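Local coordinates for protein putative glycosyltransferase (GalT1) (Streptococcus parasanguinis FW213, PDB 5HEA) that probably transfers sugar residues from nucleotide-activated donors, this chain being the C-terminal portion of a longer protein and containing a family 2 (GT-A-type) glycosyltransferase domain, at residues I9-Y14 / D25-Q30; G261-C266 / D287-Y292; R182-R187 / I195-L200. All blocks are in the same frame, centred on the assembly; numbering follows the deposited sequence.

Contact 1. Residues I9-Y14 / D25-Q30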
loop_
_atom_site.group_PDB
_atom_site.type_symbol
_atom_site.label_atom_id
_atom_site.label_comp_id
_atom_site.label_asym_id
_atom_site.label_seq_id
_atom_site.Cartn_x
_atom_site.Cartn_y
_atom_site.Cartn_z
ATOM N N ILE A 9 -7.517 -36.772 9.586
ATOM C CA ILE A 9 -8.682 -35.898 9.424
ATOM C C ILE A 9 -8.258 -34.450 9.556
ATOM O O ILE A 9 -7.834 -34.018 10.633
ATOM C CB ILE A 9 -9.732 -36.152 10.512
ATOM C CG1 ILE A 9 -10.032 -37.656 10.622
ATOM C CG2 ILE A 9 -10.994 -35.327 10.226
ATOM C CD1 ILE A 9 -10.809 -38.022 11.889
ATOM N N ILE A 10 -8.372 -33.708 8.460
ATOM C CA ILE A 10 -7.926 -32.324 8.398
ATOM C C ILE A 10 -9.090 -31.380 8.655
ATOM O O ILE A 10 -10.092 -31.390 7.937
ATOM C CB ILE A 10 -7.246 -32.027 7.041
ATOM C CG1 ILE A 10 -5.954 -32.848 6.929
ATOM C CG2 ILE A 10 -6.974 -30.520 6.882
ATOM C CD1 ILE A 10 -5.397 -32.950 5.520
ATOM N N VAL A 11 -8.957 -30.574 9.700
ATOM C CA VAL A 11 -10.050 -29.724 10.144
ATOM C C VAL A 11 -9.566 -28.279 10.266
ATOM O O VAL A 11 -8.954 -27.897 11.262
ATOM C CB VAL A 11 -10.624 -30.225 11.492
ATOM C CG1 VAL A 11 -11.763 -29.314 11.982
ATOM C CG2 VAL A 11 -11.108 -31.669 11.360
ATOM N N PRO A 12 -9.818 -27.471 9.231
ATOM C CA PRO A 12 -9.471 -26.052 9.301
ATOM C C PRO A 12 -10.394 -25.345 10.285
ATOM O O PRO A 12 -11.595 -25.623 10.334
ATOM C CB PRO A 12 -9.740 -25.552 7.873
ATOM C CG PRO A 12 -9.741 -26.795 7.032
ATOM C CD PRO A 12 -10.322 -27.849 7.903
ATOM N N VAL A 13 -9.828 -24.438 11.068
ATOM C CA VAL A 13 -10.579 -23.755 12.113
ATOM C C VAL A 13 -10.361 -22.263 11.984
ATOM O O VAL A 13 -9.240 -21.776 12.156
ATOM C CB VAL A 13 -10.138 -24.215 13.525
ATOM C CG1 VAL A 13 -10.814 -23.369 14.604
ATOM C CG2 VAL A 13 -10.457 -25.682 13.730
ATOM N N TYR A 14 -11.427 -21.535 11.659
ATOM C CA TYR A 14 -11.384 -20.075 11.681
ATOM C C TYR A 14 -12.702 -19.514 12.218
ATOM O O TYR A 14 -13.745 -19.633 11.575
ATOM C CB TYR A 14 -11.060 -19.475 10.300
ATOM C CG TYR A 14 -10.911 -17.963 10.378
ATOM C CD1 TYR A 14 -9.842 -17.393 11.055
ATOM C CD2 TYR A 14 -11.858 -17.112 9.814
ATOM C CE1 TYR A 14 -9.706 -16.024 11.163
ATOM C CE2 TYR A 14 -11.729 -15.732 9.915
ATOM C CZ TYR A 14 -10.648 -15.198 10.590
ATOM O OH TYR A 14 -10.495 -13.841 10.701
ATOM N N ASP A 25 -16.753 -33.243 19.160
ATOM C CA ASP A 25 -17.440 -34.311 19.897
ATOM C C ASP A 25 -17.848 -35.436 18.934
ATOM O O ASP A 25 -17.659 -36.619 19.229
ATOM C CB ASP A 25 -18.686 -33.789 20.653
ATOM C CG ASP A 25 -18.340 -32.891 21.861
ATOM O OD1 ASP A 25 -17.197 -32.940 22.376
ATOM O OD2 ASP A 25 -19.238 -32.136 22.305
ATOM N N SER A 26 -18.393 -35.071 17.774
ATOM C CA SER A 26 -18.830 -36.084 16.802
ATOM C C SER A 26 -17.662 -36.897 16.219
ATOM O O SER A 26 -17.825 -38.074 15.899
ATOM C CB SER A 26 -19.690 -35.467 15.692
ATOM O OG SER A 26 -18.891 -34.800 14.733
ATOM N N LEU A 27 -16.481 -36.288 16.115
ATOM C CA LEU A 27 -15.298 -36.996 15.614
ATOM C C LEU A 27 -14.661 -37.945 16.628
ATOM O O LEU A 27 -14.269 -39.063 16.289
ATOM C CB LEU A 27 -14.227 -36.004 15.125
ATOM C CG LEU A 27 -14.580 -35.144 13.913
ATOM C CD1 LEU A 27 -13.446 -34.146 13.599
ATOM C CD2 LEU A 27 -14.840 -36.031 12.726
ATOM N N LEU A 28 -14.525 -37.491 17.867
ATOM C CA LEU A 28 -13.970 -38.342 18.914
ATOM C C LEU A 28 -14.842 -39.574 19.200
ATOM O O LEU A 28 -14.342 -40.582 19.693
ATOM C CB LEU A 28 -13.736 -37.534 20.186
ATOM C CG LEU A 28 -12.657 -36.455 20.053
ATOM C CD1 LEU A 28 -12.455 -35.717 21.379
ATOM C CD2 LEU A 28 -11.350 -37.072 19.568
ATOM N N ARG A 29 -16.132 -39.494 18.874
ATOM C CA ARG A 29 -17.036 -40.639 19.000
ATOM C C ARG A 29 -16.999 -41.610 17.816
ATOM O O ARG A 29 -17.895 -42.443 17.685
ATOM C CB ARG A 29 -18.482 -40.168 19.175
ATOM C CG ARG A 29 -18.781 -39.526 20.522
ATOM C CD ARG A 29 -20.272 -39.272 20.670
ATOM N NE ARG A 29 -20.836 -38.575 19.513
ATOM C CZ ARG A 29 -21.230 -37.300 19.519
ATOM N NH1 ARG A 29 -21.133 -36.578 20.631
ATOM N NH2 ARG A 29 -21.732 -36.751 18.419
ATOM N N GLN A 30 -15.991 -41.510 16.951
ATOM C CA GLN A 30 -15.932 -42.389 15.781
ATOM C C GLN A 30 -15.701 -43.840 16.178
ATOM O O GLN A 30 -14.857 -44.129 17.026
ATOM C CB GLN A 30 -14.844 -41.945 14.798
ATOM C CG GLN A 30 -15.232 -40.746 13.974
ATOM C CD GLN A 30 -16.552 -40.951 13.266
ATOM O OE1 GLN A 30 -16.668 -41.797 12.370
ATOM N NE2 GLN A 30 -17.564 -40.189 13.669
#

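Contact 2. Residues G261-C266 / D287-Y292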
loop_
_atom_site.group_PDB
_atom_site.type_symbol
_atom_site.label_atom_id
_atom_site.label_comp_id
_atom_site.label_asym_id
_atom_site.label_seq_id
_atom_site.Cartn_x
_atom_site.Cartn_y
_atom_site.Cartn_z
ATOM N N GLY A 261 -23.993 -22.707 -17.605
ATOM C CA GLY A 261 -24.744 -22.262 -16.438
ATOM C C GLY A 261 -23.986 -21.258 -15.577
ATOM O O GLY A 261 -24.561 -20.267 -15.130
ATOM N N ARG A 262 -22.694 -21.501 -15.352
ATOM C CA ARG A 262 -21.861 -20.561 -14.593
ATOM C C ARG A 262 -21.695 -19.211 -15.299
ATOM O O ARG A 262 -21.775 -18.161 -14.661
ATOM C CB ARG A 262 -20.485 -21.168 -14.267
ATOM C CG ARG A 262 -20.575 -22.311 -13.269
ATOM C CD ARG A 262 -19.210 -22.981 -13.036
ATOM N NE ARG A 262 -19.274 -24.017 -12.005
ATOM C CZ ARG A 262 -18.239 -24.420 -11.264
ATOM N NH1 ARG A 262 -17.033 -23.867 -11.407
ATOM N NH2 ARG A 262 -18.411 -25.378 -10.366
ATOM N N LEU A 263 -21.466 -19.242 -16.609
ATOM C CA LEU A 263 -21.367 -18.017 -17.395
ATOM C C LEU A 263 -22.616 -17.141 -17.248
ATOM O O LEU A 263 -22.517 -15.920 -17.097
ATOM C CB LEU A 263 -21.127 -18.353 -18.881
ATOM C CG LEU A 263 -19.712 -18.876 -19.164
ATOM C CD1 LEU A 263 -19.627 -19.395 -20.602
ATOM C CD2 LEU A 263 -18.683 -17.778 -18.908
ATOM N N LYS A 264 -23.785 -17.776 -17.303
ATOM C CA LYS A 264 -25.064 -17.079 -17.140
ATOM C C LYS A 264 -25.123 -16.390 -15.786
ATOM O O LYS A 264 -25.501 -15.222 -15.684
ATOM C CB LYS A 264 -26.236 -18.061 -17.258
ATOM C CG LYS A 264 -26.810 -18.181 -18.664
ATOM C CD LYS A 264 -27.913 -19.238 -18.766
ATOM C CE LYS A 264 -27.340 -20.647 -18.949
ATOM N NZ LYS A 264 -26.455 -20.758 -20.152
ATOM N N LYS A 265 -24.749 -17.126 -14.744
ATOM C CA LYS A 265 -24.745 -16.591 -13.390
ATOM C C LYS A 265 -23.731 -15.448 -13.247
ATOM O O LYS A 265 -24.039 -14.408 -12.671
ATOM C CB LYS A 265 -24.443 -17.707 -12.385
ATOM C CG LYS A 265 -24.558 -17.282 -10.936
ATOM C CD LYS A 265 -24.553 -18.483 -10.000
ATOM C CE LYS A 265 -24.837 -18.068 -8.555
ATOM N NZ LYS A 265 -23.829 -17.105 -8.008
ATOM N N CYS A 266 -22.525 -15.658 -13.777
ATOM C CA CYS A 266 -21.459 -14.664 -13.733
ATOM C C CYS A 266 -21.848 -13.387 -14.473
ATOM O O CYS A 266 -21.618 -12.284 -13.986
ATOM C CB CYS A 266 -20.183 -15.246 -14.354
ATOM S SG CYS A 266 -18.914 -14.001 -14.782
ATOM N N ASP A 287 -22.391 -14.958 -25.103
ATOM C CA ASP A 287 -22.814 -14.505 -26.423
ATOM C C ASP A 287 -22.251 -15.392 -27.547
ATOM O O ASP A 287 -22.954 -15.719 -28.492
ATOM C CB ASP A 287 -22.367 -13.050 -26.632
ATOM C CG ASP A 287 -22.852 -12.458 -27.951
ATOM O OD1 ASP A 287 -23.926 -12.865 -28.443
ATOM O OD2 ASP A 287 -22.157 -11.569 -28.488
ATOM N N LEU A 288 -20.986 -15.777 -27.442
ATOM C CA LEU A 288 -20.352 -16.601 -28.473
ATOM C C LEU A 288 -20.961 -17.999 -28.488
ATOM O O LEU A 288 -21.259 -18.557 -29.544
ATOM C CB LEU A 288 -18.841 -16.704 -28.240
ATOM C CG LEU A 288 -18.023 -15.442 -28.511
ATOM C CD1 LEU A 288 -16.555 -15.649 -28.139
ATOM C CD2 LEU A 288 -18.156 -15.038 -29.973
ATOM N N ILE A 289 -21.132 -18.563 -27.305
ATOM C CA ILE A 289 -21.617 -19.929 -27.179
ATOM C C ILE A 289 -23.055 -20.065 -27.700
ATOM O O ILE A 289 -23.375 -20.995 -28.451
ATOM C CB ILE A 289 -21.517 -20.397 -25.723
ATOM C CG1 ILE A 289 -20.054 -20.596 -25.344
ATOM C CG2 ILE A 289 -22.293 -21.688 -25.518
ATOM C CD1 ILE A 289 -19.842 -20.839 -23.870
ATOM N N GLU A 290 -23.905 -19.116 -27.328
ATOM C CA GLU A 290 -25.324 -19.172 -27.672
ATOM C C GLU A 290 -25.644 -18.651 -29.068
ATOM O O GLU A 290 -26.575 -19.120 -29.709
ATOM C CB GLU A 290 -26.156 -18.409 -26.635
ATOM C CG GLU A 290 -26.197 -19.078 -25.271
ATOM C CD GLU A 290 -27.136 -18.375 -24.299
ATOM O OE1 GLU A 290 -27.541 -17.223 -24.583
ATOM O OE2 GLU A 290 -27.474 -18.978 -23.251
ATOM N N ASN A 291 -24.883 -17.676 -29.545
ATOM C CA ASN A 291 -25.254 -17.022 -30.790
ATOM C C ASN A 291 -24.298 -17.251 -31.950
ATOM O O ASN A 291 -24.619 -16.923 -33.091
ATOM C CB ASN A 291 -25.494 -15.531 -30.548
ATOM C CG ASN A 291 -26.609 -15.291 -29.545
ATOM O OD1 ASN A 291 -27.648 -15.945 -29.606
ATOM N ND2 ASN A 291 -26.387 -14.378 -28.599
ATOM N N TYR A 292 -23.132 -17.821 -31.663
ATOM C CA TYR A 292 -22.169 -18.112 -32.721
ATOM C C TYR A 292 -21.612 -19.529 -32.653
ATOM O O TYR A 292 -20.406 -19.711 -32.786
ATOM C CB TYR A 292 -21.012 -17.106 -32.680
ATOM C CG TYR A 292 -21.446 -15.662 -32.790
ATOM C CD1 TYR A 292 -21.882 -14.961 -31.670
ATOM C CD2 TYR A 292 -21.423 -14.998 -34.012
ATOM C CE1 TYR A 292 -22.289 -13.639 -31.763
ATOM C CE2 TYR A 292 -21.821 -13.669 -34.116
ATOM C CZ TYR A 292 -22.260 -13.001 -32.988
ATOM O OH TYR A 292 -22.652 -11.683 -33.070
#

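Contact 3. Residues R182-R187 / I195-L200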
loop_
_atom_site.group_PDB
_atom_site.type_symbol
_atom_site.label_atom_id
_atom_site.label_comp_id
_atom_site.label_asym_id
_atom_site.label_seq_id
_atom_site.Cartn_x
_atom_site.Cartn_y
_atom_site.Cartn_z
ATOM N N ARG A 182 -2.327 -29.366 -4.364
ATOM C CA ARG A 182 -2.576 -28.457 -3.240
ATOM C C ARG A 182 -3.729 -27.541 -3.590
ATOM O O ARG A 182 -4.001 -27.305 -4.772
ATOM C CB ARG A 182 -1.321 -27.615 -2.916
ATOM C CG ARG A 182 -0.154 -28.422 -2.318
ATOM C CD ARG A 182 -0.558 -29.120 -1.014
ATOM N NE ARG A 182 0.550 -29.830 -0.370
ATOM C CZ ARG A 182 0.895 -31.091 -0.632
ATOM N NH1 ARG A 182 0.233 -31.802 -1.544
ATOM N NH2 ARG A 182 1.913 -31.644 0.018
ATOM N N PHE A 183 -4.416 -27.035 -2.565
ATOM C CA PHE A 183 -5.465 -26.049 -2.770
ATOM C C PHE A 183 -4.794 -24.722 -3.138
ATOM O O PHE A 183 -3.777 -24.370 -2.556
ATOM C CB PHE A 183 -6.313 -25.890 -1.506
ATOM C CG PHE A 183 -7.098 -27.135 -1.142
ATOM C CD1 PHE A 183 -6.498 -28.163 -0.427
ATOM C CD2 PHE A 183 -8.419 -27.284 -1.544
ATOM C CE1 PHE A 183 -7.208 -29.330 -0.102
ATOM C CE2 PHE A 183 -9.137 -28.448 -1.225
ATOM C CZ PHE A 183 -8.523 -29.463 -0.501
ATOM N N PRO A 184 -5.371 -23.987 -4.101
ATOM C CA PRO A 184 -4.869 -22.676 -4.552
ATOM C C PRO A 184 -5.024 -21.566 -3.510
ATOM O O PRO A 184 -6.101 -21.384 -2.951
ATOM C CB PRO A 184 -5.741 -22.374 -5.777
ATOM C CG PRO A 184 -6.989 -23.168 -5.543
ATOM C CD PRO A 184 -6.505 -24.443 -4.917
ATOM N N LEU A 185 -3.954 -20.815 -3.272
ATOM C CA LEU A 185 -3.924 -19.830 -2.197
ATOM C C LEU A 185 -4.790 -18.607 -2.458
ATOM O O LEU A 185 -4.946 -18.168 -3.600
ATOM C CB LEU A 185 -2.486 -19.395 -1.903
ATOM C CG LEU A 185 -1.622 -20.375 -1.106
ATOM C CD1 LEU A 185 -2.488 -21.304 -0.254
ATOM C CD2 LEU A 185 -0.690 -21.172 -1.990
ATOM N N GLY A 186 -5.373 -18.080 -1.382
ATOM C CA GLY A 186 -6.117 -16.833 -1.419
ATOM C C GLY A 186 -7.409 -16.921 -2.202
ATOM O O GLY A 186 -8.171 -15.959 -2.280
ATOM N N ARG A 187 -7.655 -18.095 -2.769
ATOM C CA ARG A 187 -8.757 -18.319 -3.686
ATOM C C ARG A 187 -9.917 -18.922 -2.908
ATOM O O ARG A 187 -9.716 -19.791 -2.061
ATOM C CB ARG A 187 -8.295 -19.295 -4.782
ATOM C CG ARG A 187 -8.955 -19.157 -6.147
ATOM C CD ARG A 187 -8.855 -20.476 -6.924
ATOM N NE ARG A 187 -9.143 -20.344 -8.351
ATOM C CZ ARG A 187 -8.323 -20.736 -9.328
ATOM N NH1 ARG A 187 -7.150 -21.296 -9.037
ATOM N NH2 ARG A 187 -8.675 -20.575 -10.603
ATOM N N ILE A 195 -10.567 -30.888 -5.788
ATOM C CA ILE A 195 -11.046 -32.244 -5.509
ATOM C C ILE A 195 -11.004 -33.115 -6.763
ATOM O O ILE A 195 -10.504 -34.238 -6.731
ATOM C CB ILE A 195 -12.454 -32.228 -4.858
ATOM C CG1 ILE A 195 -12.374 -31.573 -3.477
ATOM C CG2 ILE A 195 -13.003 -33.639 -4.700
ATOM C CD1 ILE A 195 -11.336 -32.243 -2.549
ATOM N N TYR A 196 -11.479 -32.579 -7.880
ATOM C CA TYR A 196 -11.512 -33.366 -9.117
ATOM C C TYR A 196 -10.129 -33.833 -9.569
ATOM O O TYR A 196 -9.996 -34.892 -10.197
ATOM C CB TYR A 196 -12.231 -32.607 -10.236
ATOM C CG TYR A 196 -11.389 -31.559 -10.923
ATOM C CD1 TYR A 196 -11.250 -30.291 -10.382
ATOM C CD2 TYR A 196 -10.759 -31.833 -12.131
ATOM C CE1 TYR A 196 -10.485 -29.320 -11.019
ATOM C CE2 TYR A 196 -9.993 -30.870 -12.777
ATOM C CZ TYR A 196 -9.860 -29.617 -12.215
ATOM O OH TYR A 196 -9.096 -28.662 -12.847
ATOM N N ARG A 197 -9.089 -33.065 -9.252
ATOM C CA ARG A 197 -7.742 -33.504 -9.610
ATOM C C ARG A 197 -7.335 -34.775 -8.856
ATOM O O ARG A 197 -6.644 -35.634 -9.399
ATOM C CB ARG A 197 -6.726 -32.374 -9.433
ATOM C CG ARG A 197 -7.049 -31.166 -10.317
ATOM C CD ARG A 197 -5.986 -30.099 -10.238
ATOM N NE ARG A 197 -6.238 -29.119 -9.181
ATOM C CZ ARG A 197 -5.351 -28.783 -8.243
ATOM N NH1 ARG A 197 -4.158 -29.373 -8.227
ATOM N NH2 ARG A 197 -5.644 -27.853 -7.326
ATOM N N LEU A 198 -7.772 -34.907 -7.609
ATOM C CA LEU A 198 -7.577 -36.165 -6.884
ATOM C C LEU A 198 -8.294 -37.342 -7.555
ATOM O O LEU A 198 -7.734 -38.441 -7.680
ATOM C CB LEU A 198 -8.061 -36.015 -5.445
ATOM C CG LEU A 198 -7.242 -35.014 -4.638
ATOM C CD1 LEU A 198 -8.024 -34.594 -3.390
ATOM C CD2 LEU A 198 -5.910 -35.661 -4.254
ATOM N N TYR A 199 -9.529 -37.116 -7.993
ATOM C CA TYR A 199 -10.270 -38.150 -8.731
ATOM C C TYR A 199 -9.477 -38.632 -9.962
ATOM O O TYR A 199 -9.382 -39.839 -10.252
ATOM C CB TYR A 199 -11.607 -37.601 -9.221
ATOM C CG TYR A 199 -12.623 -37.215 -8.179
ATOM C CD1 TYR A 199 -12.696 -37.868 -6.959
ATOM C CD2 TYR A 199 -13.546 -36.202 -8.443
ATOM C CE1 TYR A 199 -13.650 -37.504 -6.015
ATOM C CE2 TYR A 199 -14.497 -35.827 -7.505
ATOM C CZ TYR A 199 -14.541 -36.480 -6.302
ATOM O OH TYR A 199 -15.491 -36.125 -5.390
ATOM N N LEU A 200 -8.901 -37.686 -10.693
ATOM C CA LEU A 200 -8.156 -38.028 -11.913
ATOM C C LEU A 200 -6.901 -38.863 -11.618
ATOM O O LEU A 200 -6.364 -39.516 -12.508
ATOM C CB LEU A 200 -7.803 -36.764 -12.710
ATOM C CG LEU A 200 -8.980 -35.986 -13.302
ATOM C CD1 LEU A 200 -8.525 -34.616 -13.814
ATOM C CD2 LEU A 200 -9.656 -36.795 -14.421
#

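Contact 1. Residues I9-Y14 / D25-Q30
Ile9 meets Leu27 through single methyl groups, with CG2 of Ile9 lying 4.3 Å from CD1 of Leu27. This is also where the backbones come nearest, the CA atoms of Ile9 and Leu27 being 9.1 Å apart, a spacing spanned by side chains. Ile10 faces the other side of strand 7-13, where it packs on Ile40, Ile88 and Phe90. Two residues on from Ile9, Val11 turns back toward the helix and brings CG2 to 4.1 Å from CD1 of Leu27, so one methyl of the leucine serves both strand residues. The valine torsion explains the choice of branch: CG1 lies opposite the backbone N (chi1 179°), leaving CG2 on the N side to meet the leucine. The Val11 and Leu27 side chains run past one another in opposite directions.

Strand 7-13, helix 20-28 and the parallel strand 35-41 form a beta-alpha-beta unit of the GT-A-type domain. Leu27 also touches Ile37 and Val97, which places its side chain between helix and sheet. Just after the helix, Gln30 NE2 donates to Ser26 O at 3.1 Å, with a fairly straight N-H...O angle of 161° and the acceptor in the amide plane. The same amide also donates through NE2 to Glu98 O and accepts through OE1 from Leu102 N, so its rotation is fixed by three bonds. The chemistry is therefore divided: between the two segments only methyl groups meet, consistent with burial holding this face together, while the bond that Ser26 OG accepts from Val97 N and those of Gln30 to Glu98 and Leu102 anchor the helix end to the residues around strand 96-97.

Contact 2. Residues G261-C266 / D287-Y292
Two helical segments face each other with the CA atoms of Leu263 and Asp287, the nearest pair, 9.8 Å apart; the contacts themselves come from two side-chain pairs, Leu263 against Ile289 and Lys264 against Glu290. On the buried side, CD1 of Leu263 comes to 3.6 Å from CD1 of Ile289, and the two side chains cross at about a right angle. With CG1 of Ile289 lying opposite its carbonyl carbon (chi1 -71°), the delta methyl is carried toward the leucine.

The segments belong to helices 253-272 and 276-291, consecutive in the chain and folded as a helical hairpin. Two disulfides tie its arms together, Cys266 with Cys282 and Cys267 with Cys283.

At the exposed margin the Lys264 chain bends twice near its tip to bring NZ to 3.7 Å from OE2 of Glu290, a long salt bridge probably weakened by solvent. Glu290 reaches across with an extended chain. In the last turn of helix 276-291, Asn291 ND2 donates to Asp287 OD1 at 2.9 Å, almost perfectly straight at 176°. Ile289 also packs on Ser247 of the second subunit, and Tyr292 on Lys201 of that subunit.

Contact 3. Residues R182-R187 / I195-L200
The carbonyl oxygen of Arg182 accepts a hydrogen bond from Arg197 NH2 at 3.1 Å, joining the loop before helix 195-201 to the first turn of that helix. Downstream of Arg182 the loop folds into a type II beta turn, Pro184 to Arg187, with Gly186 at positive phi; the segment follows strand 171-174, which lies between strands 87-90 and 116-125 of the GT-A-type sheet, antiparallel to both. The bond is reasonably straight (163° at the hydrogen). Arg182 O lies at the edge of the guanidinium and close to its plane, although the donor is tilted 29° from the carbonyl plane. A bend in the arginine chain at chi3 (-90°) turns the group toward the loop. NE also donates to Ala193 O, just ahead of the helix, so the group is held from both the loop and the helix start.

Pro184 lies beside the same group, its CD 4.3 Å from Arg197 NH2 and again near the guanidinium plane. Beside this polar link the contact is apolar. The Phe183 ring approaches Ile195 obliquely, and it also makes an edge-to-face stack with Phe90 and a cation-pi contact with Arg76. Ile195 in turn packs on Phe173, carrying the apolar layer back to strand 171-174.

A second subunit covers this region: Glu277 OE2 of that chain accepts a hydrogen bond from Leu185 N, and Gln281 of the same chain packs against Arg197. Between the apolar partners within this contact, the closest atoms are CZ of Phe183 and CD1 of Ile195, 4.5 Å apart.

How the contacts relate
From the N terminus the contacts come in the order 1, 3, 2, each closing before the next opens, so none nests or crosses. Contact 1 closes a ten-residue connection inside the first beta-alpha-beta unit. Contact 3 closes seven residues of loop leading into helix 195-201; its centre lies 21 Å from that of contact 1. Contact 2 closes the longest span, twenty residues, mostly helical, at the C-terminal hairpin, with its centre 40 Å from contact 1 and on the opposite side of the chain's centre. No contacts touch. Contact 1 is internal to its chain, whereas contacts 2 and 3 both also meet the second subunit.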